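Local coordinates for uncharacterized protein YjgB (Bacillus subtilis, PDB 4YGT) that is of unknown function but is a putative secreted lipoprotein and the first structurally characterised representative of the DUF4309 family, at residues E110-Q115 against F144-D149; T128-Y133 against A152-L157. All coordinates share one frame; numbering follows the deposited sequence.

In the fold
Interactions 1 and 2 illustrate how one antiparallel sheet can use different chemistry at different places. Both are built round strand 140-146. In interaction 1 its residues Phe144 and Ile146 receive helix 109-116 in a buried and wholly apolar contact. In interaction 2 the segments at the ends of the two flanking strands, 131-137 and 152-159, approach each other across it near the surface through the polar side chains of Glu130, Asp153 and His154 and a water. The two contacts are joined directly: Ile146 N lies 2.8 Å from Ile131 O, Val145 O lies 2.8 Å from Asp153 N, both probable hydrogen bonds, and Val145 packs beneath the Glu130 carboxylate.

Interaction 1: residues E110-Q115 against F144-D149; sequences EVLQKQ and FVIGTD
Leu112 of helix 109-116 sets one methyl squarely on the ring of Phe144 in strand 140-146, a compact example of a helix packed on the face of an antiparallel sheet. CD2 of Leu112 stands 3.5 Å from the centroid of the Phe144 ring, 1° off the ring normal, so that this CH-pi contact is shared by all six ring carbons instead of favouring one edge. The other branch reaches the root of the same residue, with Leu112 CD1 3.8 Å from Phe144 CB. One leucine thus covers the phenylalanine from its CB out to the ring. The first torsion turns Leu112 CG anti to the carbonyl carbon (chi1 -73°), and from there both methyls face the strand.

This buried patch is enlarged by Val20 of helix 14-27 and by Tyr133 and Tyr135 of the adjacent strand, all of which touch Leu112, while Val155 packs against Phe144. Away from it the contact quickly becomes loose. The helix surface carrying Glu110, Gln113 and Lys114 is turned to solvent, and past Ile146 the chain leaves the sheet through Gly147 into an exposed turn, where the Asp149 carboxylate is hydrogen-bonded to the hydroxyl of Thr151. The transition between the two regimes lies at Ile146, whose CD1 is 4.5 Å from Leu112 CD1, a looser touch than that of the CD2 methyl over the ring.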
ATOM      1  N   GLU A 110      15.518   6.900   2.491  1.00 93.23           N
ATOM      2  CA  GLU A 110      16.438   6.954   3.626  1.00 97.90           C
ATOM      3  C   GLU A 110      15.717   6.561   4.928  1.00 98.30           C
ATOM      4  O   GLU A 110      16.318   5.866   5.749  1.00 99.23           O
ATOM      5  CB  GLU A 110      17.139   8.334   3.747  1.00106.51           C
ATOM      6  CG  GLU A 110      16.262   9.486   4.220  1.00118.19           C
ATOM      7  CD  GLU A 110      16.505  10.818   3.541  1.00142.46           C
ATOM      8  OE1 GLU A 110      17.600  11.396   3.745  1.00149.35           O
ATOM      9  OE2 GLU A 110      15.587  11.300   2.837  1.00118.36           O
ATOM     10  N   VAL A 111      14.434   6.965   5.114  1.00 91.19           N
ATOM     11  CA  VAL A 111      13.703   6.567   6.326  1.00 87.83           C
ATOM     12  C   VAL A 111      13.465   5.052   6.253  1.00 83.27           C
ATOM     13  O   VAL A 111      13.443   4.403   7.292  1.00 82.41           O
ATOM     14  CB  VAL A 111      12.404   7.359   6.656  1.00 90.36           C
ATOM     15  CG1 VAL A 111      12.653   8.862   6.749  1.00 95.61           C
ATOM     16  CG2 VAL A 111      11.276   7.041   5.693  1.00 85.03           C
ATOM     17  N   LEU A 112      13.380   4.495   5.023  1.00 74.79           N
ATOM     18  CA  LEU A 112      13.228   3.066   4.767  1.00 69.95           C
ATOM     19  C   LEU A 112      14.478   2.329   5.212  1.00 76.55           C
ATOM     20  O   LEU A 112      14.385   1.216   5.721  1.00 74.38           O
ATOM     21  CB  LEU A 112      12.940   2.789   3.278  1.00 67.47           C
ATOM     22  CG  LEU A 112      11.546   3.149   2.748  1.00 66.61           C
ATOM     23  CD1 LEU A 112      11.438   2.826   1.274  1.00 64.35           C
ATOM     24  CD2 LEU A 112      10.447   2.405   3.505  1.00 64.22           C
ATOM     25  N   GLN A 113      15.647   2.979   5.062  1.00 77.94           N
ATOM     26  CA  GLN A 113      16.937   2.455   5.492  1.00 80.96           C
ATOM     27  C   GLN A 113      17.025   2.548   7.034  1.00 85.74           C
ATOM     28  O   GLN A 113      17.285   1.529   7.675  1.00 84.78           O
ATOM     29  CB  GLN A 113      18.083   3.210   4.782  1.00 88.24           C
ATOM     30  CG  GLN A 113      19.513   2.764   5.144  1.00109.72           C
ATOM     31  CD  GLN A 113      19.917   1.422   4.575  1.00128.15           C
ATOM     32  OE1 GLN A 113      19.698   1.113   3.396  1.00123.84           O
ATOM     33  NE2 GLN A 113      20.570   0.616   5.399  1.00121.43           N
ATOM     34  N   LYS A 114      16.743   3.739   7.628  1.00 83.91           N
ATOM     35  CA  LYS A 114      16.783   3.975   9.090  1.00 85.52           C
ATOM     36  C   LYS A 114      15.773   3.101   9.859  1.00 83.60           C
ATOM     37  O   LYS A 114      15.990   2.805  11.040  1.00 85.28           O
ATOM     38  CB  LYS A 114      16.515   5.461   9.423  1.00 91.19           C
ATOM     39  CG  LYS A 114      17.023   5.908  10.807  1.00103.62           C
ATOM     40  CD  LYS A 114      16.731   7.383  11.103  1.00111.82           C
ATOM     41  CE  LYS A 114      17.268   7.840  12.442  1.00120.81           C
ATOM     42  NZ  LYS A 114      18.743   8.049  12.422  1.00130.67           N
ATOM     43  N   GLN A 115      14.684   2.691   9.204  1.00 72.67           N
ATOM     44  CA  GLN A 115      13.681   1.913   9.900  1.00 68.18           C
ATOM     45  C   GLN A 115      13.744   0.420   9.567  1.00 68.18           C
ATOM     46  O   GLN A 115      13.693  -0.389  10.494  1.00 66.64           O
ATOM     47  CB  GLN A 115      12.268   2.467   9.633  1.00 65.79           C
ATOM     48  CG  GLN A 115      12.049   3.914  10.110  1.00 82.34           C
ATOM     49  CD  GLN A 115      12.371   4.162  11.567  1.00102.93           C
ATOM     50  OE1 GLN A 115      11.948   3.427  12.472  1.00 95.86           O
ATOM     51  NE2 GLN A 115      13.102   5.233  11.824  1.00100.10           N
ATOM     52  N   PHE A 144       7.412  -0.274  -1.811  1.00 47.30           N
ATOM     53  CA  PHE A 144       7.341   1.172  -1.580  1.00 48.15           C
ATOM     54  C   PHE A 144       7.656   1.871  -2.901  1.00 55.75           C
ATOM     55  O   PHE A 144       8.817   1.877  -3.326  1.00 59.33           O
ATOM     56  CB  PHE A 144       8.285   1.627  -0.470  1.00 51.34           C
ATOM     57  CG  PHE A 144       7.961   1.091   0.892  1.00 51.20           C
ATOM     58  CD1 PHE A 144       8.509  -0.108   1.333  1.00 53.36           C
ATOM     59  CD2 PHE A 144       7.132   1.800   1.759  1.00 51.89           C
ATOM     60  CE1 PHE A 144       8.244  -0.584   2.620  1.00 52.35           C
ATOM     61  CE2 PHE A 144       6.849   1.311   3.037  1.00 53.21           C
ATOM     62  CZ  PHE A 144       7.421   0.130   3.464  1.00 50.99           C
ATOM     63  N   VAL A 145       6.626   2.421  -3.574  1.00 50.02           N
ATOM     64  CA  VAL A 145       6.805   3.063  -4.884  1.00 51.62           C
ATOM     65  C   VAL A 145       7.076   4.573  -4.693  1.00 60.97           C
ATOM     66  O   VAL A 145       6.163   5.346  -4.419  1.00 60.68           O
ATOM     67  CB  VAL A 145       5.606   2.761  -5.822  1.00 51.71           C
ATOM     68  CG1 VAL A 145       5.791   3.398  -7.184  1.00 53.19           C
ATOM     69  CG2 VAL A 145       5.384   1.258  -5.967  1.00 49.64           C
ATOM     70  N   ILE A 146       8.348   4.971  -4.860  1.00 63.35           N
ATOM     71  CA  ILE A 146       8.851   6.341  -4.691  1.00 67.16           C
ATOM     72  C   ILE A 146       8.844   7.075  -6.045  1.00 74.77           C
ATOM     73  O   ILE A 146       9.271   6.531  -7.069  1.00 74.44           O
ATOM     74  CB  ILE A 146      10.269   6.300  -4.032  1.00 73.59           C
ATOM     75  CG1 ILE A 146      10.288   5.383  -2.763  1.00 71.39           C
ATOM     76  CG2 ILE A 146      10.847   7.701  -3.751  1.00 78.38           C
ATOM     77  CD1 ILE A 146       9.818   5.988  -1.408  1.00 76.62           C
ATOM     78  N   GLY A 147       8.352   8.309  -6.022  1.00 74.96           N
ATOM     79  CA  GLY A 147       8.238   9.153  -7.207  1.00 78.02           C
ATOM     80  C   GLY A 147       9.527   9.822  -7.635  1.00 88.96           C
ATOM     81  O   GLY A 147      10.611   9.398  -7.219  1.00 91.40           O
ATOM     82  N   THR A 148       9.415  10.871  -8.487  1.00 88.60           N
ATOM     83  CA  THR A 148      10.566  11.654  -8.984  1.00 94.88           C
ATOM     84  C   THR A 148      11.236  12.373  -7.808  1.00100.18           C
ATOM     85  O   THR A 148      12.462  12.304  -7.674  1.00104.50           O
ATOM     86  CB  THR A 148      10.160  12.596 -10.112  1.00108.87           C
ATOM     87  OG1 THR A 148       8.836  13.091  -9.865  1.00109.13           O
ATOM     88  CG2 THR A 148      10.230  11.914 -11.470  1.00106.53           C
ATOM     89  N   ASP A 149      10.426  12.989  -6.914  1.00 92.83           N
ATOM     90  CA  ASP A 149      10.917  13.550  -5.661  1.00 94.32           C
ATOM     91  C   ASP A 149      11.104  12.350  -4.753  1.00 93.90           C
ATOM     92  O   ASP A 149      10.492  11.303  -5.000  1.00 88.93           O
ATOM     93  CB  ASP A 149       9.958  14.604  -5.084  1.00 96.36           C
ATOM     94  CG  ASP A 149       8.569  14.109  -4.730  1.00102.33           C
ATOM     95  OD1 ASP A 149       7.958  13.393  -5.563  1.00 99.41           O
ATOM     96  OD2 ASP A 149       8.067  14.486  -3.652  1.00108.01           O
TER

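Interaction 2: residues T128-Y133 against A152-L157; sequences TDEIDY and ADHVNL
Glu130 reaches across strand 140-146 to Asp153 and His154, joining the ends of the two strands that flank it in the antiparallel sheet. Thr128 prepares the way with an ST turn: its OG1 accepts from Glu130 N at 3.2 Å, with an N-H...O angle of 162°. The same hydroxyl donates to Glu130 OE1 over 2.8 Å, meeting the carboxylate on its anti side, so Thr128 holds both the backbone and the side-chain end of Glu130.

At Glu130 itself the chain runs extended beyond CG, over Val145, and its two oxygens take different roles. OE1 also accepts from water 1 at 2.7 Å, and this water lies 2.9 Å from His154 NE2, in the plane of the imidazole at its edge. OE2 comes within 2.7 Å of Asp153 OD2, with the carboxylate planes 37° apart. The His154 ring is held from its other nitrogen: ND1 donates to Asn156 OD1 over 3.0 Å through a bent bond. With an alanine in place of Glu130, the Thr128 hydroxyl and water 1 would probably lose their common acceptor, leaving His154 without its bridge to the neighbouring turn.

Beyond Glu130, Asp132 directs OD2 to His143 ND1, and Tyr133 is held in the sheet by backbone bonding to Phe144.

Two carboxylate oxygens so close together would repel each other if both groups were charged. One of the two acids therefore probably carries a proton, which it could offer to the other, so the ionisation of the two is probably coupled.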
ATOM      1  N   THR A 128       5.595   4.097 -16.031  1.00 79.29           N
ATOM      2  CA  THR A 128       5.843   5.278 -15.166  1.00 77.28           C
ATOM      3  C   THR A 128       7.344   5.505 -14.909  1.00 82.62           C
ATOM      4  O   THR A 128       8.176   4.637 -15.225  1.00 83.75           O
ATOM      5  CB  THR A 128       5.078   5.222 -13.782  1.00 77.12           C
ATOM      6  OG1 THR A 128       5.810   4.489 -12.788  1.00 73.66           O
ATOM      7  CG2 THR A 128       3.650   4.693 -13.871  1.00 70.87           C
ATOM      8  N   ASP A 129       7.668   6.667 -14.284  1.00 79.23           N
ATOM      9  CA  ASP A 129       9.034   7.069 -13.905  1.00 82.32           C
ATOM     10  C   ASP A 129       9.307   6.794 -12.403  1.00 82.07           C
ATOM     11  O   ASP A 129      10.257   7.343 -11.840  1.00 84.59           O
ATOM     12  CB  ASP A 129       9.284   8.560 -14.219  1.00 87.94           C
ATOM     13  CG  ASP A 129       9.771   8.884 -15.621  1.00110.45           C
ATOM     14  OD1 ASP A 129      10.235   7.954 -16.325  1.00114.42           O
ATOM     15  OD2 ASP A 129       9.709  10.081 -16.015  1.00118.82           O
ATOM     16  N   GLU A 130       8.499   5.932 -11.763  1.00 72.17           N
ATOM     17  CA  GLU A 130       8.672   5.602 -10.339  1.00 68.47           C
ATOM     18  C   GLU A 130       9.693   4.474 -10.085  1.00 74.20           C
ATOM     19  O   GLU A 130       9.958   3.637 -10.964  1.00 74.37           O
ATOM     20  CB  GLU A 130       7.343   5.194  -9.721  1.00 63.82           C
ATOM     21  CG  GLU A 130       6.346   6.323  -9.504  1.00 63.60           C
ATOM     22  CD  GLU A 130       4.917   5.818  -9.442  1.00 63.23           C
ATOM     23  OE1 GLU A 130       4.564   4.957 -10.277  1.00 56.97           O
ATOM     24  OE2 GLU A 130       4.160   6.239  -8.539  1.00 61.27           O
ATOM     25  N   ILE A 131      10.249   4.450  -8.858  1.00 70.70           N
ATOM     26  CA  ILE A 131      11.154   3.385  -8.470  1.00 71.92           C
ATOM     27  C   ILE A 131      10.572   2.696  -7.216  1.00 69.37           C
ATOM     28  O   ILE A 131      10.075   3.328  -6.281  1.00 68.36           O
ATOM     29  CB  ILE A 131      12.650   3.790  -8.365  1.00 81.37           C
ATOM     30  CG1 ILE A 131      13.562   2.583  -8.666  1.00 84.64           C
ATOM     31  CG2 ILE A 131      13.024   4.501  -7.058  1.00 83.29           C
ATOM     32  CD1 ILE A 131      13.717   2.253 -10.224  1.00 98.36           C
ATOM     33  N   ASP A 132      10.551   1.392  -7.278  1.00 62.04           N
ATOM     34  CA  ASP A 132       9.963   0.535  -6.265  1.00 56.85           C
ATOM     35  C   ASP A 132      11.033  -0.111  -5.370  1.00 64.75           C
ATOM     36  O   ASP A 132      11.808  -0.950  -5.836  1.00 66.13           O
ATOM     37  CB  ASP A 132       9.144  -0.521  -7.022  1.00 55.64           C
ATOM     38  CG  ASP A 132       8.452  -1.604  -6.243  1.00 56.47           C
ATOM     39  OD1 ASP A 132       8.390  -1.499  -5.000  1.00 53.40           O
ATOM     40  OD2 ASP A 132       7.974  -2.563  -6.878  1.00 59.29           O
ATOM     41  N   TYR A 133      11.049   0.267  -4.076  1.00 62.38           N
ATOM     42  CA  TYR A 133      11.905  -0.327  -3.044  1.00 63.48           C
ATOM     43  C   TYR A 133      11.147  -1.514  -2.411  1.00 61.77           C
ATOM     44  O   TYR A 133      10.143  -1.301  -1.728  1.00 57.79           O
ATOM     45  CB  TYR A 133      12.264   0.724  -1.987  1.00 66.90           C
ATOM     46  CG  TYR A 133      13.196   1.800  -2.492  1.00 74.64           C
ATOM     47  CD1 TYR A 133      12.704   2.920  -3.153  1.00 77.32           C
ATOM     48  CD2 TYR A 133      14.571   1.713  -2.289  1.00 80.34           C
ATOM     49  CE1 TYR A 133      13.553   3.933  -3.594  1.00 83.40           C
ATOM     50  CE2 TYR A 133      15.436   2.710  -2.743  1.00 86.22           C
ATOM     51  CZ  TYR A 133      14.920   3.816  -3.403  1.00 96.88           C
ATOM     52  OH  TYR A 133      15.740   4.825  -3.838  1.00103.29           O
ATOM     53  N   ALA A 152       7.208   8.732  -1.200  1.00 60.17           N
ATOM     54  CA  ALA A 152       6.390   7.588  -1.622  1.00 54.46           C
ATOM     55  C   ALA A 152       5.049   8.051  -2.190  1.00 54.84           C
ATOM     56  O   ALA A 152       4.393   8.913  -1.608  1.00 53.54           O
ATOM     57  CB  ALA A 152       6.154   6.637  -0.444  1.00 52.23           C
ATOM     58  N   ASP A 153       4.645   7.460  -3.318  1.00 51.31           N
ATOM     59  CA  ASP A 153       3.372   7.727  -3.988  1.00 49.81           C
ATOM     60  C   ASP A 153       2.315   6.797  -3.465  1.00 52.09           C
ATOM     61  O   ASP A 153       1.223   7.243  -3.124  1.00 52.75           O
ATOM     62  CB  ASP A 153       3.521   7.580  -5.496  1.00 51.86           C
ATOM     63  CG  ASP A 153       4.369   8.686  -6.093  1.00 60.07           C
ATOM     64  OD1 ASP A 153       4.451   9.782  -5.474  1.00 65.36           O
ATOM     65  OD2 ASP A 153       4.961   8.461  -7.156  1.00 56.03           O
ATOM     66  N   HIS A 154       2.656   5.504  -3.377  1.00 46.22           N
ATOM     67  CA  HIS A 154       1.836   4.427  -2.825  1.00 41.89           C
ATOM     68  C   HIS A 154       2.735   3.273  -2.383  1.00 46.22           C
ATOM     69  O   HIS A 154       3.893   3.168  -2.807  1.00 47.85           O
ATOM     70  CB  HIS A 154       0.739   3.939  -3.796  1.00 40.40           C
ATOM     71  CG  HIS A 154       1.230   3.581  -5.166  1.00 44.43           C
ATOM     72  ND1 HIS A 154       1.789   2.340  -5.439  1.00 45.96           N
ATOM     73  CD2 HIS A 154       1.214   4.311  -6.301  1.00 46.64           C
ATOM     74  CE1 HIS A 154       2.086   2.360  -6.728  1.00 46.48           C
ATOM     75  NE2 HIS A 154       1.743   3.521  -7.285  1.00 47.89           N
ATOM     76  N   VAL A 155       2.206   2.449  -1.487  1.00 40.12           N
ATOM     77  CA  VAL A 155       2.862   1.265  -0.937  1.00 37.98           C
ATOM     78  C   VAL A 155       1.974   0.084  -1.293  1.00 39.78           C
ATOM     79  O   VAL A 155       0.789   0.111  -0.989  1.00 35.78           O
ATOM     80  CB  VAL A 155       3.092   1.396   0.582  1.00 40.99           C
ATOM     81  CG1 VAL A 155       3.863   0.201   1.117  1.00 41.48           C
ATOM     82  CG2 VAL A 155       3.822   2.690   0.921  1.00 43.50           C
ATOM     83  N   ASN A 156       2.518  -0.907  -2.010  1.00 39.81           N
ATOM     84  CA  ASN A 156       1.787  -2.103  -2.437  1.00 38.89           C
ATOM     85  C   ASN A 156       2.098  -3.326  -1.608  1.00 44.08           C
ATOM     86  O   ASN A 156       3.246  -3.549  -1.237  1.00 45.62           O
ATOM     87  CB  ASN A 156       2.081  -2.429  -3.898  1.00 38.02           C
ATOM     88  CG  ASN A 156       1.790  -1.324  -4.865  1.00 53.46           C
ATOM     89  OD1 ASN A 156       1.054  -0.387  -4.559  1.00 52.16           O
ATOM     90  ND2 ASN A 156       2.368  -1.413  -6.063  1.00 42.64           N
ATOM     91  N   LEU A 157       1.069  -4.141  -1.332  1.00 40.38           N
ATOM     92  CA  LEU A 157       1.242  -5.413  -0.645  1.00 39.01           C
ATOM     93  C   LEU A 157       0.693  -6.529  -1.500  1.00 42.26           C
ATOM     94  O   LEU A 157      -0.456  -6.462  -1.921  1.00 40.17           O
ATOM     95  CB  LEU A 157       0.582  -5.422   0.736  1.00 37.67           C
ATOM     96  CG  LEU A 157       0.803  -6.680   1.593  1.00 41.78           C
ATOM     97  CD1 LEU A 157       2.250  -6.849   1.987  1.00 42.64           C
ATOM     98  CD2 LEU A 157      -0.052  -6.638   2.795  1.00 41.90           C
TER
HETATM   99  O   HOH W   1       2.298   3.476 -10.097  1.00 48.97           O